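Local atomic coordinates of glutaredoxin (PDB entry 3NZN), a protein that probably reduces disulfides through a thioredoxin-type CxxC motif, as other members of the glutaredoxin and NrdH families do. Residues F7-R12 with V54-G59; G13-G18 with V47-V52; V24-L29 with P79-N84; K36-L41 with V90-K95. One frame throughout, in Å; residues are numbered along the deposited sequence.

Interaction 1: residues F7-R12 with V54-G59; sequences FGQKDR and VDRLEG. With SO4 (sulfate ion), chain F.
The start of strand 10-15 passes beside the 3-10 turn 54-56, and the backbones come nearest at Asp11 and Arg56, CA atoms 5.3 Å apart. Arg56 makes the largest contribution. Its chain is extended, and Arg56 NH1 gives a nearly straight hydrogen bond (166°) to Lys10 O at 2.9 Å. The oxygen lies in the guanidinium plane and offers a lone pair. Gln9 CB sits over one face of the same guanidinium, while water 1 accepts from Arg56 NE and, weakly, from Gln9 NE2. Gln9 OE1 is hydrogen-bonded to Asn5 ND2. The contact joins an N-terminal strand to the loop from strand 49-53 into helix 59-72 of the thioredoxin-like fold. Asp11 and Arg12 face Ala3, a classic beta bulge. Asp11 CB packs on Arg56 CB at 3.6 Å. Asp11 OD2 lies against the methyl Leu57 CD2 at 3.5 Å. Phe7 CE2 approaches Glu58 OE2 at 3.8 Å, ring and carboxylate planes 53° apart. Phe7 also makes a cation-pi contact with Arg12 of the second subunit.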
loop_
_atom_site.group_PDB
_atom_site.type_symbol
_atom_site.label_atom_id
_atom_site.label_comp_id
_atom_site.label_asym_id
_atom_site.label_seq_id
_atom_site.Cartn_x
_atom_site.Cartn_y
_atom_site.Cartn_z
ATOM N N PHE A 7 -0.060 -13.438 11.154
ATOM C CA PHE A 7 -1.145 -12.989 11.970
ATOM C C PHE A 7 -2.372 -13.835 11.799
ATOM O O PHE A 7 -3.435 -13.430 12.295
ATOM C CB PHE A 7 -1.414 -11.494 11.679
ATOM C CG PHE A 7 -0.139 -10.685 11.611
ATOM C CD1 PHE A 7 0.759 -10.626 12.765
ATOM C CD2 PHE A 7 0.227 -10.019 10.481
ATOM C CE1 PHE A 7 1.927 -9.954 12.631
ATOM C CE2 PHE A 7 1.431 -9.413 10.404
ATOM C CZ PHE A 7 2.224 -9.344 11.495
ATOM N N GLY A 8 -2.256 -14.966 11.067
ATOM C CA GLY A 8 -3.319 -15.874 10.932
ATOM C C GLY A 8 -4.349 -15.579 9.865
ATOM O O GLY A 8 -5.356 -16.261 9.807
ATOM N N GLN A 9 -4.142 -14.530 9.088
ATOM C CA GLN A 9 -5.033 -14.116 8.050
ATOM C C GLN A 9 -4.642 -14.781 6.719
ATOM O O GLN A 9 -3.515 -14.813 6.294
ATOM C CB GLN A 9 -5.040 -12.610 7.858
ATOM C CG GLN A 9 -5.226 -11.790 9.009
ATOM C CD GLN A 9 -4.857 -10.293 8.703
ATOM O OE1 GLN A 9 -3.652 -9.892 8.315
ATOM N NE2 GLN A 9 -5.911 -9.458 8.818
ATOM N N LYS A 10 -5.647 -15.311 5.984
ATOM C CA LYS A 10 -5.453 -15.884 4.706
ATOM C C LYS A 10 -4.881 -14.884 3.730
ATOM O O LYS A 10 -5.454 -13.781 3.589
ATOM C CB LYS A 10 -6.765 -16.486 4.161
ATOM C CG LYS A 10 -6.567 -17.240 2.863
ATOM C CD LYS A 10 -7.793 -17.895 2.393
ATOM C CE LYS A 10 -8.899 -16.944 2.010
ATOM N NZ LYS A 10 -10.148 -17.734 1.622
ATOM N N ASP A 11 -3.742 -15.213 3.113
ATOM C CA ASP A 11 -3.130 -14.268 2.202
ATOM C C ASP A 11 -3.027 -14.779 0.741
ATOM O O ASP A 11 -2.725 -14.035 -0.127
ATOM C CB ASP A 11 -1.784 -13.720 2.726
ATOM C CG ASP A 11 -0.746 -14.788 2.922
ATOM O OD1 ASP A 11 -0.901 -15.969 2.609
ATOM O OD2 ASP A 11 0.291 -14.394 3.526
ATOM N N ARG A 12 -3.309 -16.086 0.526
ATOM C CA ARG A 12 -3.210 -16.704 -0.813
ATOM C C ARG A 12 -4.049 -17.922 -0.801
ATOM O O ARG A 12 -4.182 -18.591 0.184
ATOM C CB ARG A 12 -1.789 -17.184 -1.082
ATOM C CG ARG A 12 -0.597 -16.322 -1.031
ATOM C CD ARG A 12 0.687 -17.100 -1.309
ATOM N NE ARG A 12 1.786 -16.439 -0.615
ATOM C CZ ARG A 12 2.116 -16.722 0.653
ATOM N NH1 ARG A 12 3.158 -16.204 1.171
ATOM N NH2 ARG A 12 1.443 -17.592 1.406
ATOM N N VAL A 54 -2.709 -8.905 -1.550
ATOM C CA VAL A 54 -1.434 -8.207 -1.452
ATOM C C VAL A 54 -1.406 -7.397 -0.055
ATOM O O VAL A 54 -0.269 -7.350 0.512
ATOM C CB VAL A 54 -1.226 -7.250 -2.596
ATOM C CG1 VAL A 54 -0.010 -6.410 -2.452
ATOM C CG2 VAL A 54 -1.077 -8.041 -3.960
ATOM N N ASP A 55 -2.502 -6.951 0.388
ATOM C CA ASP A 55 -2.496 -6.213 1.660
ATOM C C ASP A 55 -2.290 -7.117 2.815
ATOM O O ASP A 55 -2.044 -6.592 3.936
ATOM C CB ASP A 55 -3.799 -5.531 1.843
ATOM C CG ASP A 55 -4.965 -6.473 1.897
ATOM O OD1 ASP A 55 -5.148 -7.313 0.978
ATOM O OD2 ASP A 55 -5.835 -6.358 2.742
ATOM N N ARG A 56 -2.294 -8.436 2.716
ATOM C CA ARG A 56 -2.016 -9.367 3.761
ATOM C C ARG A 56 -0.610 -9.898 3.735
ATOM O O ARG A 56 -0.255 -10.717 4.522
ATOM C CB ARG A 56 -3.060 -10.487 3.802
ATOM C CG ARG A 56 -4.369 -9.952 4.249
ATOM C CD ARG A 56 -5.347 -10.959 4.533
ATOM N NE ARG A 56 -6.549 -10.395 5.142
ATOM C CZ ARG A 56 -7.685 -11.100 5.111
ATOM N NH1 ARG A 56 -7.667 -12.305 4.614
ATOM N NH2 ARG A 56 -8.803 -10.606 5.617
ATOM N N LEU A 57 0.177 -9.422 2.797
ATOM C CA LEU A 57 1.568 -9.853 2.706
ATOM C C LEU A 57 2.454 -8.889 3.459
ATOM O O LEU A 57 2.125 -7.727 3.578
ATOM C CB LEU A 57 1.976 -9.963 1.254
ATOM C CG LEU A 57 1.229 -10.936 0.354
ATOM C CD1 LEU A 57 1.695 -10.725 -1.064
ATOM C CD2 LEU A 57 1.415 -12.408 0.820
ATOM N N GLU A 58 3.663 -9.363 3.738
ATOM C CA GLU A 58 4.664 -8.714 4.488
ATOM C C GLU A 58 6.006 -8.801 3.796
ATOM O O GLU A 58 6.247 -9.754 3.108
ATOM C CB GLU A 58 4.795 -9.450 5.844
ATOM C CG GLU A 58 3.651 -9.181 6.812
ATOM C CD GLU A 58 2.649 -10.315 6.936
ATOM O OE1 GLU A 58 2.979 -11.512 7.353
ATOM O OE2 GLU A 58 1.494 -9.976 6.665
ATOM N N GLY A 59 6.908 -7.869 4.124
ATOM C CA GLY A 59 8.268 -7.962 3.768
ATOM C C GLY A 59 8.489 -8.236 2.313
ATOM O O GLY A 59 7.828 -7.620 1.446
HETATM S S SO4 F . -9.939 -21.074 -0.270
HETATM O O1 SO4 F . -9.088 -22.308 -0.091
HETATM O O2 SO4 F . -11.301 -21.495 -0.608
HETATM O O3 SO4 F . -9.968 -20.316 0.896
HETATM O O4 SO4 F . -9.291 -20.435 -1.461
HETATM O O HOH W 1 -6.155 -7.711 6.577
#

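Interaction 2: residues G13-G18 with V47-V52; sequences GNHVSG and VDFDYV. With SO4 (sulfate ion), chain F.
Strands 10-15 and 49-53 are antiparallel neighbours in the central mixed sheet, and this contact is their pairing. Gly13 with Tyr51 and His15 with Phe49 are hydrogen-bonded pairs. Asn14 with Asp50 is the non-hydrogen-bonded pair between them. The shortest of the backbone bonds between the strands runs from His15 N to Phe49 O, 2.7 Å, nearly along the C=O axis. The side chains of Tyr51, His15 and Phe49 lie on one face. Tyr51 CG takes the crowded position between N and carbonyl carbon (chi1 65°), which lays the ring over Gly13. Gly13 CA makes a CH-pi contact there, 3.9 Å from the Tyr51 ring centroid. Phe49, with CG in the same crowded position, brings CZ over one face of the His15 imidazole, the planes 41° apart. Where 13-15 has ended and 49-53 has yet to begin, Asp48 OD1 accepts from Gly18 N at 2.8 Å, and water 3 joins Asp48 OD2 to Gly18 O. His15 NE2 and Tyr51 OH both donate to sulfate O4, at 2.8 Å and 2.6 Å. Lys10 NZ holds the same ion, which probably comes from the crystallisation liquor. These donors suggest a patch of positive character, and the sulfate would probably favour protonated His15.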
loop_
_atom_site.group_PDB
_atom_site.type_symbol
_atom_site.label_atom_id
_atom_site.label_comp_id
_atom_site.label_asym_id
_atom_site.label_seq_id
_atom_site.Cartn_x
_atom_site.Cartn_y
_atom_site.Cartn_z
ATOM N N GLY A 13 -4.603 -18.245 -1.974
ATOM C CA GLY A 13 -5.236 -19.556 -2.246
ATOM C C GLY A 13 -4.853 -20.026 -3.631
ATOM O O GLY A 13 -4.668 -19.271 -4.530
ATOM N N ASN A 14 -4.908 -21.354 -3.767
ATOM C CA ASN A 14 -4.634 -22.030 -5.047
ATOM C C ASN A 14 -5.664 -23.100 -5.276
ATOM O O ASN A 14 -5.702 -24.027 -4.561
ATOM C CB ASN A 14 -3.200 -22.693 -4.992
ATOM C CG ASN A 14 -1.998 -21.690 -4.795
ATOM O OD1 ASN A 14 -2.109 -20.597 -4.356
ATOM N ND2 ASN A 14 -0.839 -22.133 -5.280
ATOM N N HIS A 15 -6.474 -22.828 -6.267
ATOM C CA HIS A 15 -7.484 -23.812 -6.652
ATOM C C HIS A 15 -6.927 -24.599 -7.835
ATOM O O HIS A 15 -6.788 -24.064 -8.938
ATOM C CB HIS A 15 -8.766 -23.098 -7.052
ATOM C CG HIS A 15 -9.389 -22.400 -5.890
ATOM N ND1 HIS A 15 -10.739 -22.204 -5.814
ATOM C CD2 HIS A 15 -8.858 -21.878 -4.757
ATOM C CE1 HIS A 15 -11.020 -21.569 -4.686
ATOM N NE2 HIS A 15 -9.899 -21.370 -4.018
ATOM N N VAL A 16 -6.659 -25.879 -7.637
ATOM C CA VAL A 16 -5.965 -26.707 -8.583
ATOM C C VAL A 16 -6.656 -28.087 -8.675
ATOM O O VAL A 16 -6.027 -29.114 -8.948
ATOM C CB VAL A 16 -4.431 -26.817 -8.394
ATOM C CG1 VAL A 16 -3.789 -27.125 -9.670
ATOM C CG2 VAL A 16 -3.857 -25.597 -7.725
ATOM N N SER A 17 -7.985 -28.078 -8.619
ATOM C CA SER A 17 -8.788 -29.273 -8.722
ATOM C C SER A 17 -9.898 -29.203 -9.739
ATOM O O SER A 17 -10.770 -30.006 -9.716
ATOM C CB SER A 17 -9.370 -29.579 -7.327
ATOM O OG SER A 17 -8.344 -29.535 -6.423
ATOM N N GLY A 18 -9.788 -28.240 -10.640
ATOM C CA GLY A 18 -10.743 -28.093 -11.719
ATOM C C GLY A 18 -10.094 -28.218 -13.048
ATOM O O GLY A 18 -9.311 -29.156 -13.250
ATOM N N VAL A 47 -12.255 -23.114 -13.443
ATOM C CA VAL A 47 -10.840 -23.122 -13.869
ATOM C C VAL A 47 -9.873 -23.212 -12.624
ATOM O O VAL A 47 -10.238 -22.742 -11.546
ATOM C CB VAL A 47 -10.506 -21.970 -14.737
ATOM C CG1 VAL A 47 -11.365 -21.920 -16.002
ATOM C CG2 VAL A 47 -10.549 -20.592 -14.010
ATOM N N ASP A 48 -8.759 -23.769 -12.843
ATOM C CA ASP A 48 -7.667 -23.698 -11.844
ATOM C C ASP A 48 -7.195 -22.242 -11.870
ATOM O O ASP A 48 -6.974 -21.596 -12.846
ATOM C CB ASP A 48 -6.556 -24.598 -12.219
ATOM C CG ASP A 48 -6.827 -26.035 -12.122
ATOM O OD1 ASP A 48 -7.859 -26.424 -11.637
ATOM O OD2 ASP A 48 -5.965 -26.809 -12.686
ATOM N N PHE A 49 -6.968 -21.702 -10.626
ATOM C CA PHE A 49 -6.401 -20.343 -10.480
ATOM C C PHE A 49 -5.857 -20.212 -9.050
ATOM O O PHE A 49 -6.245 -20.868 -8.176
ATOM C CB PHE A 49 -7.453 -19.250 -10.746
ATOM C CG PHE A 49 -8.513 -19.138 -9.735
ATOM C CD1 PHE A 49 -8.461 -18.061 -8.781
ATOM C CD2 PHE A 49 -9.590 -19.956 -9.635
ATOM C CE1 PHE A 49 -9.441 -17.900 -7.861
ATOM C CE2 PHE A 49 -10.572 -19.829 -8.733
ATOM C CZ PHE A 49 -10.511 -18.762 -7.788
ATOM N N ASP A 50 -4.921 -19.252 -9.003
ATOM C CA ASP A 50 -4.418 -18.770 -7.710
ATOM C C ASP A 50 -4.920 -17.347 -7.504
ATOM O O ASP A 50 -5.115 -16.601 -8.379
ATOM C CB ASP A 50 -2.904 -18.748 -7.766
ATOM C CG ASP A 50 -2.291 -20.065 -7.955
ATOM O OD1 ASP A 50 -2.933 -21.089 -7.819
ATOM O OD2 ASP A 50 -1.125 -20.038 -8.279
ATOM N N TYR A 51 -4.947 -17.000 -6.190
ATOM C CA TYR A 51 -5.224 -15.590 -5.798
ATOM C C TYR A 51 -4.288 -15.234 -4.604
ATOM O O TYR A 51 -3.860 -16.070 -3.870
ATOM C CB TYR A 51 -6.651 -15.333 -5.543
ATOM C CG TYR A 51 -7.248 -16.033 -4.399
ATOM C CD1 TYR A 51 -7.289 -15.411 -3.149
ATOM C CD2 TYR A 51 -7.648 -17.366 -4.472
ATOM C CE1 TYR A 51 -7.801 -16.047 -2.081
ATOM C CE2 TYR A 51 -8.180 -18.018 -3.377
ATOM C CZ TYR A 51 -8.235 -17.336 -2.182
ATOM O OH TYR A 51 -8.726 -17.935 -1.071
ATOM N N VAL A 52 -4.017 -13.922 -4.604
ATOM C CA VAL A 52 -3.106 -13.318 -3.559
ATOM C C VAL A 52 -3.777 -12.049 -3.117
ATOM O O VAL A 52 -4.195 -11.220 -3.879
ATOM C CB VAL A 52 -1.763 -12.979 -4.224
ATOM C CG1 VAL A 52 -0.814 -12.271 -3.221
ATOM C CG2 VAL A 52 -1.095 -14.271 -4.758
HETATM S S SO4 F . -9.939 -21.074 -0.270
HETATM O O1 SO4 F . -9.088 -22.308 -0.091
HETATM O O2 SO4 F . -11.301 -21.495 -0.608
HETATM O O3 SO4 F . -9.968 -20.316 0.896
HETATM O O4 SO4 F . -9.291 -20.435 -1.461
HETATM O O HOH W 2 -3.912 -22.855 -9.962
HETATM O O HOH W 3 -6.677 -29.349 -12.711
#

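Interaction 3: residues V24-L29 with P79-N84; sequences VIMYGL and PTTIIN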
loop_
_atom_site.group_PDB
_atom_site.type_symbol
_atom_site.label_atom_id
_atom_site.label_comp_id
_atom_site.label_asym_id
_atom_site.label_seq_id
_atom_site.Cartn_x
_atom_site.Cartn_y
_atom_site.Cartn_z
ATOM N N VAL A 24 -2.993 -19.039 -13.971
ATOM C CA VAL A 24 -3.944 -17.966 -13.866
ATOM C C VAL A 24 -3.837 -17.444 -12.412
ATOM O O VAL A 24 -4.062 -18.205 -11.514
ATOM C CB VAL A 24 -5.373 -18.435 -14.143
ATOM C CG1 VAL A 24 -6.454 -17.364 -13.998
ATOM C CG2 VAL A 24 -5.476 -19.087 -15.595
ATOM N N ILE A 25 -3.511 -16.147 -12.277
ATOM C CA ILE A 25 -3.312 -15.575 -10.928
ATOM C C ILE A 25 -4.001 -14.215 -10.822
ATOM O O ILE A 25 -3.834 -13.394 -11.611
ATOM C CB ILE A 25 -1.834 -15.544 -10.537
ATOM C CG1 ILE A 25 -1.675 -14.999 -9.098
ATOM C CG2 ILE A 25 -1.089 -14.738 -11.445
ATOM C CD1 ILE A 25 -0.426 -15.477 -8.475
ATOM N N MET A 26 -4.856 -14.147 -9.804
ATOM C CA MET A 26 -5.499 -12.871 -9.482
ATOM C C MET A 26 -4.815 -12.217 -8.250
ATOM O O MET A 26 -4.766 -12.784 -7.237
ATOM C CB MET A 26 -7.001 -13.050 -9.166
ATOM C CG MET A 26 -7.753 -11.686 -8.925
ATOM S SD MET A 26 -9.335 -11.769 -7.957
ATOM C CE MET A 26 -9.363 -13.510 -7.887
ATOM N N TYR A 27 -4.234 -11.043 -8.508
ATOM C CA TYR A 27 -3.777 -10.169 -7.407
ATOM C C TYR A 27 -4.924 -9.254 -6.987
ATOM O O TYR A 27 -5.457 -8.575 -7.740
ATOM C CB TYR A 27 -2.558 -9.368 -7.817
ATOM C CG TYR A 27 -1.370 -10.266 -8.041
ATOM C CD1 TYR A 27 -0.515 -10.596 -6.998
ATOM C CD2 TYR A 27 -1.063 -10.753 -9.300
ATOM C CE1 TYR A 27 0.588 -11.421 -7.207
ATOM C CE2 TYR A 27 0.044 -11.588 -9.495
ATOM C CZ TYR A 27 0.833 -11.902 -8.472
ATOM O OH TYR A 27 1.897 -12.717 -8.802
ATOM N N GLY A 28 -5.216 -9.320 -5.683
ATOM C CA GLY A 28 -6.298 -8.521 -5.160
ATOM C C GLY A 28 -5.985 -7.943 -3.769
ATOM O O GLY A 28 -4.856 -8.084 -3.283
ATOM N N LEU A 29 -6.978 -7.363 -3.159
ATOM C CA LEU A 29 -6.918 -6.923 -1.767
ATOM C C LEU A 29 -8.018 -7.661 -1.004
ATOM O O LEU A 29 -9.074 -7.931 -1.570
ATOM C CB LEU A 29 -7.165 -5.407 -1.669
ATOM C CG LEU A 29 -6.237 -4.506 -2.459
ATOM C CD1 LEU A 29 -6.597 -3.043 -2.392
ATOM C CD2 LEU A 29 -4.756 -4.712 -2.161
ATOM N N PRO A 79 -8.694 -5.661 -8.917
ATOM C CA PRO A 79 -7.872 -6.791 -9.189
ATOM C C PRO A 79 -7.024 -6.661 -10.446
ATOM O O PRO A 79 -7.393 -5.962 -11.371
ATOM C CB PRO A 79 -8.922 -7.902 -9.449
ATOM C CG PRO A 79 -10.145 -7.160 -9.919
ATOM C CD PRO A 79 -10.104 -5.857 -9.113
ATOM N N THR A 80 -5.892 -7.355 -10.471
ATOM C CA THR A 80 -5.127 -7.599 -11.698
ATOM C C THR A 80 -5.027 -9.134 -11.802
ATOM O O THR A 80 -4.487 -9.821 -10.973
ATOM C CB THR A 80 -3.755 -6.996 -11.656
ATOM O OG1 THR A 80 -3.850 -5.569 -11.573
ATOM C CG2 THR A 80 -2.972 -7.286 -12.827
ATOM N N THR A 81 -5.602 -9.630 -12.949
ATOM C CA THR A 81 -5.606 -11.062 -13.224
ATOM C C THR A 81 -4.673 -11.321 -14.379
ATOM O O THR A 81 -4.848 -10.691 -15.435
ATOM C CB THR A 81 -7.077 -11.517 -13.563
ATOM O OG1 THR A 81 -7.899 -11.242 -12.452
ATOM C CG2 THR A 81 -7.027 -13.054 -13.782
ATOM N N ILE A 82 -3.707 -12.158 -14.174
ATOM C CA ILE A 82 -2.649 -12.428 -15.168
ATOM C C ILE A 82 -2.844 -13.862 -15.644
ATOM O O ILE A 82 -2.793 -14.813 -14.893
ATOM C CB ILE A 82 -1.237 -12.183 -14.602
ATOM C CG1 ILE A 82 -1.125 -10.757 -14.016
ATOM C CG2 ILE A 82 -0.226 -12.374 -15.744
ATOM C CD1 ILE A 82 0.063 -10.566 -13.043
ATOM N N ILE A 83 -3.011 -13.988 -16.971
ATOM C CA ILE A 83 -3.359 -15.238 -17.607
ATOM C C ILE A 83 -2.212 -15.683 -18.522
ATOM O O ILE A 83 -1.812 -14.975 -19.420
ATOM C CB ILE A 83 -4.659 -15.115 -18.445
ATOM C CG1 ILE A 83 -5.800 -14.717 -17.536
ATOM C CG2 ILE A 83 -4.987 -16.455 -19.216
ATOM C CD1 ILE A 83 -7.077 -14.300 -18.193
ATOM N N ASN A 84 -1.666 -16.849 -18.145
ATOM C CA ASN A 84 -0.586 -17.500 -18.916
ATOM C C ASN A 84 0.619 -16.599 -19.113
ATOM O O ASN A 84 1.317 -16.718 -20.079
ATOM C CB ASN A 84 -1.083 -18.065 -20.235
ATOM C CG ASN A 84 -2.282 -18.957 -20.089
ATOM O OD1 ASN A 84 -2.304 -19.813 -19.209
ATOM N ND2 ASN A 84 -3.275 -18.750 -20.854
#
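Side chains of strands 24-28 and 77-83 alternate between the two faces of an antiparallel pair at the centre of the thioredoxin-like sheet. Ile25, Tyr27, Thr80 and Ile82 share the face covered by helix 59-72. Val24, Met26, Thr81 and Ile83 share the other. Ile25 and Ile82 lie side by side and point the same way, with Ile25 CG2 4.1 Å from Ile82 CB. Tyr27 and Ile82 cross obliquely, so that Ile82 CD1 reaches Tyr27 CE2 at 3.7 Å. On the opposite face Met26 CG is anti to the backbone N (chi1 -176°). Met26 CG lies 4.0 Å from Pro79 CB, the side chains side by side, and meets Thr81 OG1 obliquely. Pro79 follows a cis peptide bond and touches Cys35 of the disulfide Cys32-Cys35, as the cis-proline of the thioredoxin fold does beside its CxxC. Ile25 with Ile82 and Tyr27 with Thr80 are the hydrogen-bonded pairs. The straightest bond, at 171°, runs from Ile82 N to Ile25 O over 2.8 Å, in the carbonyl plane.

Interaction 4: residues K36-L41 with V90-K95; sequences KKTKKL and VGFKEK
Ring contacts come first, and Phe92 makes nearly all of them. Its CG is anti to the backbone N (chi1 -179°), which sends the ring toward helix 33-45. Lys37 CB lies over one face in a CH-pi contact, 4.2 Å from the Phe92 ring centroid and 16° off the normal. The rest of the Lys37 chain bends at chi2, and its end leads away from the ring. Polar atoms meet the ring too. Thr38 OG1 stands at the ring edge, in its plane, 3.3 Å from Phe92 CD1. This hydroxyl is hydrogen-bonded to Trp34 O, one turn back in its own helix. Lys37 O comes within 3.5 Å of Phe92 CE1. The contact joins the helix that starts at the Cys32-Cys35 disulfide to the loop between strand 87-90 and the C-terminal helix 94-100 of the thioredoxin-like fold. Gly91 in that loop has backbone angles that call for glycine, and Lys93 takes the N-cap position. Apolar contacts are the third kind. Leu41 CG is anti to the backbone N (chi1 174°), and its methyl Leu41 CD2 reaches Phe92 CE1 at 4.0 Å, the two side chains crossing obliquely. Leu41 CD2 also lies 4.2 Å from Glu94 CG, at the first turn of helix 94-100. Thr38 and Leu41 both also touch Ile97 of that helix. Across the subunit boundary, Phe92 packs on Asn2 of the third subunit.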
loop_
_atom_site.group_PDB
_atom_site.type_symbol
_atom_site.label_atom_id
_atom_site.label_comp_id
_atom_site.label_asym_id
_atom_site.label_seq_id
_atom_site.Cartn_x
_atom_site.Cartn_y
_atom_site.Cartn_z
ATOM N N LYS A 36 -13.446 -9.679 -5.046
ATOM C CA LYS A 36 -14.248 -10.827 -4.643
ATOM C C LYS A 36 -15.156 -11.293 -5.797
ATOM O O LYS A 36 -15.340 -12.487 -6.012
ATOM C CB LYS A 36 -15.058 -10.455 -3.430
ATOM C CG LYS A 36 -14.407 -10.296 -2.108
ATOM C CD LYS A 36 -13.199 -11.257 -1.711
ATOM C CE LYS A 36 -12.089 -10.444 -0.960
ATOM N NZ LYS A 36 -11.416 -9.476 -1.920
ATOM N N LYS A 37 -15.666 -10.348 -6.562
ATOM C CA LYS A 37 -16.498 -10.708 -7.686
ATOM C C LYS A 37 -15.664 -11.428 -8.750
ATOM O O LYS A 37 -16.160 -12.358 -9.421
ATOM C CB LYS A 37 -17.089 -9.475 -8.355
ATOM C CG LYS A 37 -18.206 -8.778 -7.694
ATOM C CD LYS A 37 -19.356 -8.429 -8.663
ATOM C CE LYS A 37 -20.662 -7.927 -7.888
ATOM N NZ LYS A 37 -21.752 -9.022 -7.557
ATOM N N THR A 38 -14.429 -11.033 -8.981
ATOM C CA THR A 38 -13.526 -11.737 -9.866
ATOM C C THR A 38 -13.190 -13.105 -9.391
ATOM O O THR A 38 -13.249 -14.083 -10.218
ATOM C CB THR A 38 -12.229 -10.898 -10.021
ATOM O OG1 THR A 38 -12.577 -9.577 -10.505
ATOM C CG2 THR A 38 -11.271 -11.567 -11.010
ATOM N N LYS A 39 -12.905 -13.311 -8.119
ATOM C CA LYS A 39 -12.710 -14.606 -7.564
ATOM C C LYS A 39 -13.937 -15.501 -7.787
ATOM O O LYS A 39 -13.777 -16.658 -8.115
ATOM C CB LYS A 39 -12.279 -14.487 -6.112
ATOM C CG LYS A 39 -12.042 -15.700 -5.391
ATOM C CD LYS A 39 -11.432 -15.486 -3.994
ATOM C CE LYS A 39 -11.288 -16.781 -3.249
ATOM N NZ LYS A 39 -12.639 -17.190 -2.702
ATOM N N LYS A 40 -15.122 -14.946 -7.542
ATOM C CA LYS A 40 -16.362 -15.706 -7.754
ATOM C C LYS A 40 -16.520 -16.127 -9.223
ATOM O O LYS A 40 -16.980 -17.244 -9.477
ATOM C CB LYS A 40 -17.517 -14.901 -7.291
ATOM C CG LYS A 40 -17.791 -14.828 -5.851
ATOM C CD LYS A 40 -18.852 -13.765 -5.511
ATOM C CE LYS A 40 -19.040 -13.685 -3.987
ATOM N NZ LYS A 40 -17.849 -13.385 -3.118
ATOM N N LEU A 41 -16.181 -15.259 -10.156
ATOM C CA LEU A 41 -16.243 -15.614 -11.592
ATOM C C LEU A 41 -15.305 -16.738 -11.844
ATOM O O LEU A 41 -15.710 -17.748 -12.534
ATOM C CB LEU A 41 -15.992 -14.396 -12.454
ATOM C CG LEU A 41 -15.898 -14.706 -13.984
ATOM C CD1 LEU A 41 -17.193 -15.200 -14.527
ATOM C CD2 LEU A 41 -15.481 -13.454 -14.673
ATOM N N VAL A 90 -7.274 -5.843 -15.932
ATOM C CA VAL A 90 -7.348 -4.920 -14.782
ATOM C C VAL A 90 -8.802 -4.655 -14.533
ATOM O O VAL A 90 -9.498 -4.168 -15.400
ATOM C CB VAL A 90 -6.543 -3.721 -15.078
ATOM C CG1 VAL A 90 -6.673 -2.712 -13.874
ATOM C CG2 VAL A 90 -5.057 -4.049 -15.270
ATOM N N GLY A 91 -9.265 -4.901 -13.298
ATOM C CA GLY A 91 -10.639 -4.770 -12.927
ATOM C C GLY A 91 -11.450 -6.040 -13.160
ATOM O O GLY A 91 -11.003 -6.975 -13.774
ATOM N N PHE A 92 -12.664 -5.980 -12.706
ATOM C CA PHE A 92 -13.666 -6.993 -13.016
ATOM C C PHE A 92 -14.259 -6.712 -14.370
ATOM O O PHE A 92 -15.030 -5.825 -14.537
ATOM C CB PHE A 92 -14.724 -7.013 -11.960
ATOM C CG PHE A 92 -15.763 -8.076 -12.229
ATOM C CD1 PHE A 92 -15.481 -9.424 -12.070
ATOM C CD2 PHE A 92 -17.044 -7.747 -12.695
ATOM C CE1 PHE A 92 -16.414 -10.391 -12.355
ATOM C CE2 PHE A 92 -17.991 -8.747 -12.974
ATOM C CZ PHE A 92 -17.669 -10.031 -12.775
ATOM N N LYS A 93 -13.753 -7.436 -15.369
ATOM C CA LYS A 93 -14.165 -7.370 -16.723
ATOM C C LYS A 93 -14.671 -8.735 -17.142
ATOM O O LYS A 93 -13.883 -9.565 -17.559
ATOM C CB LYS A 93 -13.049 -6.905 -17.618
ATOM C CG LYS A 93 -12.676 -5.369 -17.279
ATOM C CD LYS A 93 -11.537 -4.886 -18.106
ATOM C CE LYS A 93 -12.083 -4.538 -19.497
ATOM N NZ LYS A 93 -10.968 -3.930 -20.356
ATOM N N GLU A 94 -15.942 -8.991 -16.966
ATOM C CA GLU A 94 -16.510 -10.334 -16.956
ATOM C C GLU A 94 -16.325 -11.060 -18.335
ATOM O O GLU A 94 -15.827 -12.186 -18.401
ATOM C CB GLU A 94 -17.999 -10.250 -16.547
ATOM C CG GLU A 94 -18.715 -11.524 -16.430
ATOM C CD GLU A 94 -20.005 -11.487 -15.611
ATOM O OE1 GLU A 94 -20.382 -10.378 -15.230
ATOM O OE2 GLU A 94 -20.673 -12.493 -15.383
ATOM N N LYS A 95 -16.758 -10.395 -19.406
ATOM C CA LYS A 95 -16.639 -10.981 -20.725
ATOM C C LYS A 95 -15.154 -11.236 -21.111
ATOM O O LYS A 95 -14.782 -12.281 -21.621
ATOM C CB LYS A 95 -17.338 -10.121 -21.747
ATOM C CG LYS A 95 -17.257 -10.703 -23.167
ATOM C CD LYS A 95 -18.056 -9.847 -24.178
ATOM C CE LYS A 95 -18.045 -10.322 -25.563
ATOM N NZ LYS A 95 -18.918 -9.317 -26.336
#

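From the N terminus, residues 7-18 run continuously, with strand 10-15 at their centre. Interaction 1 closes the longer loop, back from 54-59, and interaction 2 nests inside it, back from 47-52. Strand 24-28 then pairs with 79-84 in interaction 3, whose segments alternate with those of both earlier contacts. Helix 33-45 follows and meets 90-95 in interaction 4, which crosses the other three. Strand 49-53 bridges interactions 2 and 3, as Asp50 O and Val52 O probably accept from Met26 N and Gly28 N. Pro79 O and Gly91 N probably link interactions 3 and 4. Interaction 1 ties strand 10-15 to the loop before helix 59-72, 2 and 3 pair sheet strands, and 4 ties helix 33-45 to the start of helix 94-100.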